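Local atomic coordinates of cell division protein FtsZ 1 (Methanocaldococcus jannaschii, PDB entry 2VAP), a protein that binds GTP and, as a tubulin-like GTPase, probably polymerises into the Z ring at the future division site and recruits other division proteins there. Residues E106-S111 / A140-E145; T135-A140 / L177-Q182; N192-E197 / L274-I279. All coordinates share one frame; numbering follows the deposited sequence.

Contact 1 of 3, residues E106-S111 / A140-E145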
# COMPACT_ATOMS: atom_id res chain seq x y z
N GLU A 106 -16.21 8.44 -14.18
CA GLU A 106 -17.02 8.06 -15.33
C GLU A 106 -16.24 7.18 -16.31
O GLU A 106 -16.80 6.24 -16.89
CB GLU A 106 -17.56 9.31 -16.04
CG GLU A 106 -18.74 9.05 -16.98
CD GLU A 106 -20.02 8.68 -16.25
OE1 GLU A 106 -20.79 7.86 -16.80
OE2 GLU A 106 -20.27 9.20 -15.14
N ALA A 107 -14.96 7.48 -16.48
CA ALA A 107 -14.07 6.70 -17.35
C ALA A 107 -13.89 5.27 -16.84
O ALA A 107 -13.92 4.32 -17.62
CB ALA A 107 -12.72 7.39 -17.47
N ALA A 108 -13.72 5.13 -15.53
CA ALA A 108 -13.56 3.83 -14.89
C ALA A 108 -14.84 3.00 -14.99
O ALA A 108 -14.79 1.79 -15.24
CB ALA A 108 -13.13 3.99 -13.44
N LYS A 109 -15.99 3.66 -14.80
CA LYS A 109 -17.30 3.01 -14.91
C LYS A 109 -17.56 2.49 -16.33
O LYS A 109 -18.14 1.42 -16.50
CB LYS A 109 -18.42 3.95 -14.47
CG LYS A 109 -18.50 4.14 -12.96
CD LYS A 109 -19.60 5.13 -12.59
CE LYS A 109 -19.71 5.29 -11.08
NZ LYS A 109 -20.78 6.25 -10.70
N GLU A 110 -17.13 3.27 -17.32
CA GLU A 110 -17.22 2.87 -18.73
C GLU A 110 -16.40 1.60 -19.00
O GLU A 110 -16.83 0.73 -19.77
CB GLU A 110 -16.74 4.02 -19.63
CG GLU A 110 -16.83 3.73 -21.13
CD GLU A 110 -16.10 4.77 -21.98
OE1 GLU A 110 -16.46 5.96 -21.90
OE2 GLU A 110 -15.18 4.38 -22.73
N SER A 111 -15.24 1.50 -18.36
CA SER A 111 -14.32 0.39 -18.58
C SER A 111 -14.37 -0.65 -17.46
O SER A 111 -13.42 -1.41 -17.27
CB SER A 111 -12.89 0.91 -18.75
OG SER A 111 -12.83 1.92 -19.75
N ALA A 140 -10.02 5.15 -8.52
CA ALA A 140 -9.64 4.29 -7.39
C ALA A 140 -10.83 3.67 -6.64
O ALA A 140 -10.83 2.45 -6.42
CB ALA A 140 -8.70 5.02 -6.42
N PRO A 141 -11.85 4.48 -6.26
CA PRO A 141 -13.03 3.90 -5.61
C PRO A 141 -13.83 2.94 -6.49
O PRO A 141 -14.45 2.01 -5.98
CB PRO A 141 -13.88 5.14 -5.27
CG PRO A 141 -12.93 6.28 -5.29
CD PRO A 141 -11.97 5.94 -6.37
N VAL A 142 -13.80 3.16 -7.81
CA VAL A 142 -14.47 2.27 -8.75
C VAL A 142 -13.76 0.91 -8.81
O VAL A 142 -14.41 -0.14 -8.75
CB VAL A 142 -14.59 2.89 -10.17
CG1 VAL A 142 -15.29 1.93 -11.13
CG2 VAL A 142 -15.33 4.22 -10.12
N VAL A 143 -12.43 0.93 -8.91
CA VAL A 143 -11.63 -0.30 -8.87
C VAL A 143 -11.88 -1.05 -7.56
O VAL A 143 -12.05 -2.27 -7.56
CB VAL A 143 -10.12 -0.02 -9.06
CG1 VAL A 143 -9.31 -1.31 -9.03
CG2 VAL A 143 -9.86 0.72 -10.37
N ALA A 144 -11.90 -0.31 -6.45
CA ALA A 144 -12.17 -0.87 -5.13
C ALA A 144 -13.54 -1.56 -5.06
O ALA A 144 -13.67 -2.65 -4.51
CB ALA A 144 -12.06 0.20 -4.06
N GLU A 145 -14.56 -0.91 -5.64
CA GLU A 145 -15.91 -1.48 -5.68
C GLU A 145 -15.95 -2.77 -6.51
O GLU A 145 -16.57 -3.76 -6.10
CB GLU A 145 -16.92 -0.46 -6.23
CG GLU A 145 -18.37 -0.94 -6.18
CD GLU A 145 -19.37 0.07 -6.71
OE1 GLU A 145 -18.96 1.14 -7.22
OE2 GLU A 145 -20.58 -0.20 -6.61

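Contact 2 of 3, residues T135-A140 / L177-Q182. With GDP (guanosine-5'-diphosphate), chain B.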
# COMPACT_ATOMS: atom_id res chain seq x y z
N THR A 135 -7.90 11.34 -12.53
CA THR A 135 -7.97 9.91 -12.83
C THR A 135 -7.89 9.05 -11.57
O THR A 135 -8.77 8.21 -11.34
CB THR A 135 -6.87 9.50 -13.84
OG1 THR A 135 -6.96 10.33 -15.01
CG2 THR A 135 -7.03 8.04 -14.26
N GLY A 136 -6.86 9.25 -10.77
CA GLY A 136 -6.67 8.49 -9.53
C GLY A 136 -7.83 8.64 -8.57
O GLY A 136 -8.45 7.65 -8.18
N THR A 137 -8.14 9.89 -8.21
CA THR A 137 -9.22 10.20 -7.28
C THR A 137 -10.56 9.62 -7.74
O THR A 137 -11.34 9.12 -6.92
CB THR A 137 -9.37 11.73 -7.09
OG1 THR A 137 -8.08 12.32 -6.91
CG2 THR A 137 -10.23 12.03 -5.87
N GLY A 138 -10.82 9.69 -9.04
CA GLY A 138 -12.07 9.21 -9.60
C GLY A 138 -12.16 7.71 -9.77
O GLY A 138 -13.19 7.11 -9.44
N SER A 139 -11.09 7.10 -10.27
CA SER A 139 -11.11 5.68 -10.64
C SER A 139 -10.83 4.72 -9.48
O SER A 139 -11.36 3.61 -9.47
CB SER A 139 -10.13 5.41 -11.79
OG SER A 139 -8.79 5.58 -11.38
N ALA A 140 -10.02 5.15 -8.52
CA ALA A 140 -9.64 4.29 -7.39
C ALA A 140 -10.83 3.67 -6.64
O ALA A 140 -10.83 2.45 -6.42
CB ALA A 140 -8.70 5.02 -6.42
N LEU A 177 -11.18 9.97 -0.77
CA LEU A 177 -10.87 9.13 0.39
C LEU A 177 -12.16 8.62 1.05
O LEU A 177 -12.22 7.48 1.51
CB LEU A 177 -10.01 9.90 1.40
CG LEU A 177 -9.28 9.12 2.50
CD1 LEU A 177 -8.17 8.25 1.93
CD2 LEU A 177 -8.72 10.09 3.53
N GLU A 178 -13.18 9.48 1.08
CA GLU A 178 -14.50 9.12 1.61
C GLU A 178 -15.17 8.04 0.75
O GLU A 178 -15.79 7.12 1.28
CB GLU A 178 -15.39 10.36 1.71
CG GLU A 178 -16.74 10.13 2.40
CD GLU A 178 -16.63 9.79 3.87
OE1 GLU A 178 -17.39 8.92 4.34
OE2 GLU A 178 -15.77 10.37 4.57
N ARG A 179 -15.03 8.16 -0.57
CA ARG A 179 -15.58 7.18 -1.51
C ARG A 179 -14.85 5.84 -1.43
O ARG A 179 -15.48 4.78 -1.53
CB ARG A 179 -15.56 7.71 -2.95
CG ARG A 179 -16.48 8.91 -3.19
CD ARG A 179 -16.68 9.19 -4.68
NE ARG A 179 -15.42 9.40 -5.39
CZ ARG A 179 -14.81 10.58 -5.51
NH1 ARG A 179 -15.33 11.67 -4.96
NH2 ARG A 179 -13.67 10.66 -6.18
N LEU A 180 -13.53 5.89 -1.25
CA LEU A 180 -12.71 4.69 -1.08
C LEU A 180 -13.09 3.91 0.18
O LEU A 180 -13.17 2.68 0.15
CB LEU A 180 -11.22 5.04 -1.03
CG LEU A 180 -10.41 5.07 -2.33
CD1 LEU A 180 -9.02 5.64 -2.07
CD2 LEU A 180 -10.31 3.69 -2.97
N LYS A 181 -13.33 4.64 1.27
CA LYS A 181 -13.70 4.06 2.56
C LYS A 181 -14.94 3.17 2.47
O LYS A 181 -15.08 2.21 3.23
CB LYS A 181 -13.93 5.18 3.58
CG LYS A 181 -14.03 4.72 5.03
CD LYS A 181 -14.28 5.89 5.99
CE LYS A 181 -15.74 6.31 6.00
NZ LYS A 181 -15.99 7.44 6.94
N GLN A 182 -15.83 3.49 1.53
CA GLN A 182 -17.06 2.73 1.33
C GLN A 182 -16.82 1.38 0.64
O GLN A 182 -17.68 0.49 0.70
CB GLN A 182 -18.07 3.55 0.51
CG GLN A 182 -18.46 4.90 1.13
CD GLN A 182 -19.25 4.76 2.42
OE1 GLN A 182 -20.11 3.89 2.55
NE2 GLN A 182 -18.97 5.63 3.38
PB GDP B . -4.14 12.05 -11.99
O1B GDP B . -5.24 12.91 -12.57
O2B GDP B . -3.35 11.42 -13.11
O3B GDP B . -4.75 10.98 -11.12
O3A GDP B . -3.19 13.01 -11.10
PA GDP B . -1.70 12.63 -10.65
O1A GDP B . -1.54 11.15 -10.39
O2A GDP B . -0.68 13.12 -11.66
O5' GDP B . -1.54 13.46 -9.29
C5' GDP B . -2.44 13.24 -8.21
C4' GDP B . -1.71 13.46 -6.89
O4' GDP B . -0.59 12.58 -6.81
C3' GDP B . -1.16 14.87 -6.78
O3' GDP B . -2.08 15.73 -6.10
C2' GDP B . 0.15 14.70 -6.03
O2' GDP B . -0.06 14.83 -4.63
C1' GDP B . 0.57 13.27 -6.33
N9 GDP B . 1.65 13.20 -7.34
C8 GDP B . 1.78 13.93 -8.48
N7 GDP B . 2.90 13.59 -9.16
C5 GDP B . 3.52 12.62 -8.46
C6 GDP B . 4.75 11.81 -8.60
O6 GDP B . 5.51 11.95 -9.58
N1 GDP B . 5.03 10.91 -7.64
C2 GDP B . 4.23 10.72 -6.57
N2 GDP B . 4.57 9.80 -5.64
N3 GDP B . 3.09 11.44 -6.38
C4 GDP B . 2.69 12.38 -7.27
O HOH W 1 -15.17 7.67 -7.57

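Contact 3 of 3, residues N192-E197 / L274-I279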
# COMPACT_ATOMS: atom_id res chain seq x y z
N ASN A 192 1.32 12.98 2.33
CA ASN A 192 2.56 13.50 1.75
C ASN A 192 3.15 14.69 2.51
O ASN A 192 4.36 14.85 2.57
CB ASN A 192 2.38 13.87 0.27
CG ASN A 192 2.42 12.66 -0.66
OD1 ASN A 192 2.05 12.76 -1.83
ND2 ASN A 192 2.88 11.52 -0.15
N GLU A 193 2.28 15.51 3.10
CA GLU A 193 2.72 16.68 3.86
C GLU A 193 3.70 16.32 4.97
O GLU A 193 4.64 17.07 5.25
CB GLU A 193 1.51 17.45 4.42
CG GLU A 193 1.86 18.76 5.14
CD GLU A 193 2.49 19.83 4.24
OE1 GLU A 193 2.48 19.67 3.00
OE2 GLU A 193 2.99 20.84 4.78
N LYS A 194 3.50 15.15 5.59
CA LYS A 194 4.37 14.69 6.67
C LYS A 194 5.78 14.29 6.20
O LYS A 194 6.69 14.16 7.01
CB LYS A 194 3.72 13.55 7.46
CG LYS A 194 2.38 13.90 8.11
CD LYS A 194 2.45 15.11 9.05
CE LYS A 194 3.03 14.75 10.41
NZ LYS A 194 2.84 15.84 11.40
N LEU A 195 5.94 14.10 4.89
CA LEU A 195 7.26 13.83 4.31
C LEU A 195 8.20 15.03 4.50
O LEU A 195 9.42 14.86 4.56
CB LEU A 195 7.16 13.49 2.82
CG LEU A 195 6.39 12.22 2.43
CD1 LEU A 195 6.15 12.20 0.93
CD2 LEU A 195 7.13 10.97 2.88
N PHE A 196 7.61 16.22 4.61
CA PHE A 196 8.38 17.44 4.85
C PHE A 196 8.93 17.54 6.28
O PHE A 196 9.71 18.44 6.59
CB PHE A 196 7.55 18.68 4.50
CG PHE A 196 7.52 19.00 3.03
CD1 PHE A 196 8.67 18.90 2.25
CD2 PHE A 196 6.35 19.43 2.42
CE1 PHE A 196 8.65 19.20 0.89
CE2 PHE A 196 6.31 19.75 1.07
CZ PHE A 196 7.46 19.62 0.30
N GLU A 197 8.53 16.61 7.15
CA GLU A 197 9.15 16.47 8.46
C GLU A 197 10.39 15.59 8.37
O GLU A 197 11.32 15.72 9.17
CB GLU A 197 8.16 15.92 9.49
CG GLU A 197 7.10 16.92 9.93
CD GLU A 197 6.26 16.45 11.11
OE1 GLU A 197 6.61 15.42 11.74
OE2 GLU A 197 5.25 17.11 11.42
N LEU A 274 4.87 9.84 9.38
CA LEU A 274 3.80 9.25 8.56
C LEU A 274 2.70 8.59 9.39
O LEU A 274 1.57 8.44 8.92
CB LEU A 274 4.38 8.25 7.55
CG LEU A 274 5.37 8.81 6.51
CD1 LEU A 274 6.00 7.68 5.71
CD2 LEU A 274 4.70 9.82 5.58
N LEU A 275 3.02 8.21 10.63
CA LEU A 275 2.01 7.75 11.58
C LEU A 275 1.32 8.97 12.21
O LEU A 275 1.51 9.26 13.39
CB LEU A 275 2.63 6.85 12.66
CG LEU A 275 2.92 5.38 12.33
CD1 LEU A 275 3.65 4.72 13.48
CD2 LEU A 275 1.64 4.61 11.99
N ASP A 276 0.53 9.66 11.39
CA ASP A 276 -0.11 10.91 11.78
C ASP A 276 -1.41 10.65 12.56
O ASP A 276 -2.49 11.07 12.15
CB ASP A 276 -0.38 11.77 10.54
CG ASP A 276 -0.64 13.23 10.87
OD1 ASP A 276 -1.10 13.96 9.97
OD2 ASP A 276 -0.40 13.66 12.02
N VAL A 277 -1.26 9.95 13.69
CA VAL A 277 -2.38 9.54 14.53
C VAL A 277 -1.87 9.12 15.91
O VAL A 277 -0.70 8.75 16.06
CB VAL A 277 -3.21 8.38 13.88
CG1 VAL A 277 -2.39 7.09 13.79
CG2 VAL A 277 -4.53 8.15 14.63
N ASP A 278 -2.74 9.21 16.92
CA ASP A 278 -2.47 8.61 18.22
C ASP A 278 -2.54 7.09 18.06
O ASP A 278 -3.62 6.53 17.85
CB ASP A 278 -3.48 9.11 19.26
CG ASP A 278 -3.14 8.66 20.69
OD1 ASP A 278 -2.03 8.13 20.92
OD2 ASP A 278 -3.99 8.85 21.58
N ILE A 279 -1.39 6.44 18.16
CA ILE A 279 -1.29 4.99 17.91
C ILE A 279 -1.90 4.12 19.01
O ILE A 279 -1.93 2.89 18.89
CB ILE A 279 0.17 4.55 17.60
CG1 ILE A 279 1.13 4.99 18.72
CG2 ILE A 279 0.61 5.09 16.23
CD1 ILE A 279 2.53 4.40 18.61

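Contact 1 of 3, residues E106-S111 / A140-E145
The one methyl of A108 meets the branched end of V142 in a small apolar contact between two helices. A108 CB lies 3.7 Å from V142 CB and 3.8 Å from V142 CG1, while V142 CG2 stands slightly farther off, at 4.0 Å from the same A108 CB; the valine therefore brings its branch point and both methyls round a single carbon. With chi1 at -180°, V142 CG1 lies opposite the backbone N of its own residue and runs on past the alanine methyl, coming within 4.0 Å of A108 C. With a side chain as short as alanine on one side, the backbones draw close, and the CA atoms of A108 and V142 are 6.4 Å apart.

K109 adds a looser apolar touch at the exposed border, its CG lying 4.3 Å from V142 CG2. Beyond it the lysine is fully extended, and K109 NZ remains 6.4 Å from E145 OE1, too far for a salt bridge although the charges are opposite. No hydrogen bond joins the two segments.

The contact packs helix 101-110 against helix 135-149, which is kinked at P141 and V142. Other sides of helix 135-149 are taken up by the parallel sheet, where V143 rests on V43, C45 and I127, and by helix 167-181, where P141 and A144 touch L180.

Contact 2 of 3, residues T135-A140 / L177-Q182
R179 reaches from helix 167-181 to the backbone of helix 135-149, where R179 NH2 donates a hydrogen bond to T137 O, 2.9 Å away. The bond is bent, with an N-H...O angle of 135°, and NH2 stands well above the carbonyl plane of T137, while T137 O sits at the edge of the guanidinium, a little tilted from its plane. A bend at chi3 (-56°) turns the guanidinium to this oxygen. The side chains of R179 and T137 cross at about a right angle, with T137 CG2 3.7 Å from R179 NH2. T137 OG1 is engaged by G133 O and G132 N instead. At the inner nitrogen of the same guanidinium, R179 NE donates to a water 2.8 Å off, and that water donates to G138 O, so two successive carbonyls are held, one directly and one through solvent. Were the arginine replaced by alanine, T137 O would probably lose this donor, and the water at G138 O its NE partner.

Segment 135-140 holds the TGTG half of the glycine-rich GGGTGTG signature of the tubulin/FtsZ family, and the start of its helix points backbone amides at the nucleotide. T135 N donates to GDP O1B at 3.1 Å and G136 N to GDP O3B at 2.8 Å; the positive end of the helix dipole would be expected to favour these phosphate oxygens. At G136 the missing side chain matters, since a beta carbon would press on O3B.

The helical segments 135-140 and 177-181 run in nearly the same direction, 23° apart. Their apolar pair is L180 CD2 and A140 CB, 4.0 Å apart, and the same L180 CD2 also lies against the carbonyl A140 O at 3.7 Å. P101, from helix 101-110, touches both T137 and R179.

Contact 3 of 3, residues N192-E197 / L274-I279
K194 lies across D276 and L274 where the GTPase domain of this tubulin homologue meets its C-terminal domain: segment 192-197 follows the edge strand 186-191 of the parallel sheet, and segment 274-279 belongs to the loop before strand 284-291. Followed outward, K194 starts with CB, which touches L274 CD2 at 4.3 Å. Its chain then bends twice, at chi2 (-56°) and chi3 (-79°), and this coil lays the methylenes over the carboxylate of D276 rather than pointing the amine straight at it. K194 CG and K194 CD both approach D276 OD1, CD at 3.8 Å. K194 CE moves on to the other oxygen, 3.9 Å from D276 OD2. The two side chains cross at about a right angle, with CG, CD and CE of K194 over the carboxylate.

At the tip, K194 NZ is 4.0 Å from D276 OD2, a long salt bridge only. D276 OD2 also has a salt bridge to R353. K194 stands between D276 and E197 in a small network of charges. The two acids keep apart, with E197 OE2 6.6 Å from D276 OD2, and the lysine and arginine charges would probably ease their repulsion. D276 is also the centre of an inverse gamma turn, as is L275 just before it.

Deeper in, L195 CD2 meets L274 CD2 at 3.8 Å, methyl against methyl. Both leucines also touch V214 of helix 204-227, the long helix connecting the two domains, and L274 rests on I251 of strand 249-256.

Within its own segment K194 NZ makes a salt bridge with E197 OE2, donating at 2.7 Å from 49° above the carboxylate plane.

In the fold
Contacts 1 and 2 share helix 135-149 and meet at A140, their centres about 9 Å apart; both are buried in the GTPase domain, and A108 CB of contact 1 packs on S139 CB of contact 2. They differ in chemistry: contact 1 is almost purely apolar, whereas contact 2, nearer the helix start, adds an arginine and a water on backbone carbonyls, and one of its segments also gives amides to GDP. Contact 3 stands apart, its centre about 29 Å from that of contact 1 and 21 Å from that of contact 2. Only partly buried, it joins two domains, with a leucine pair inside and charged side chains toward the surface.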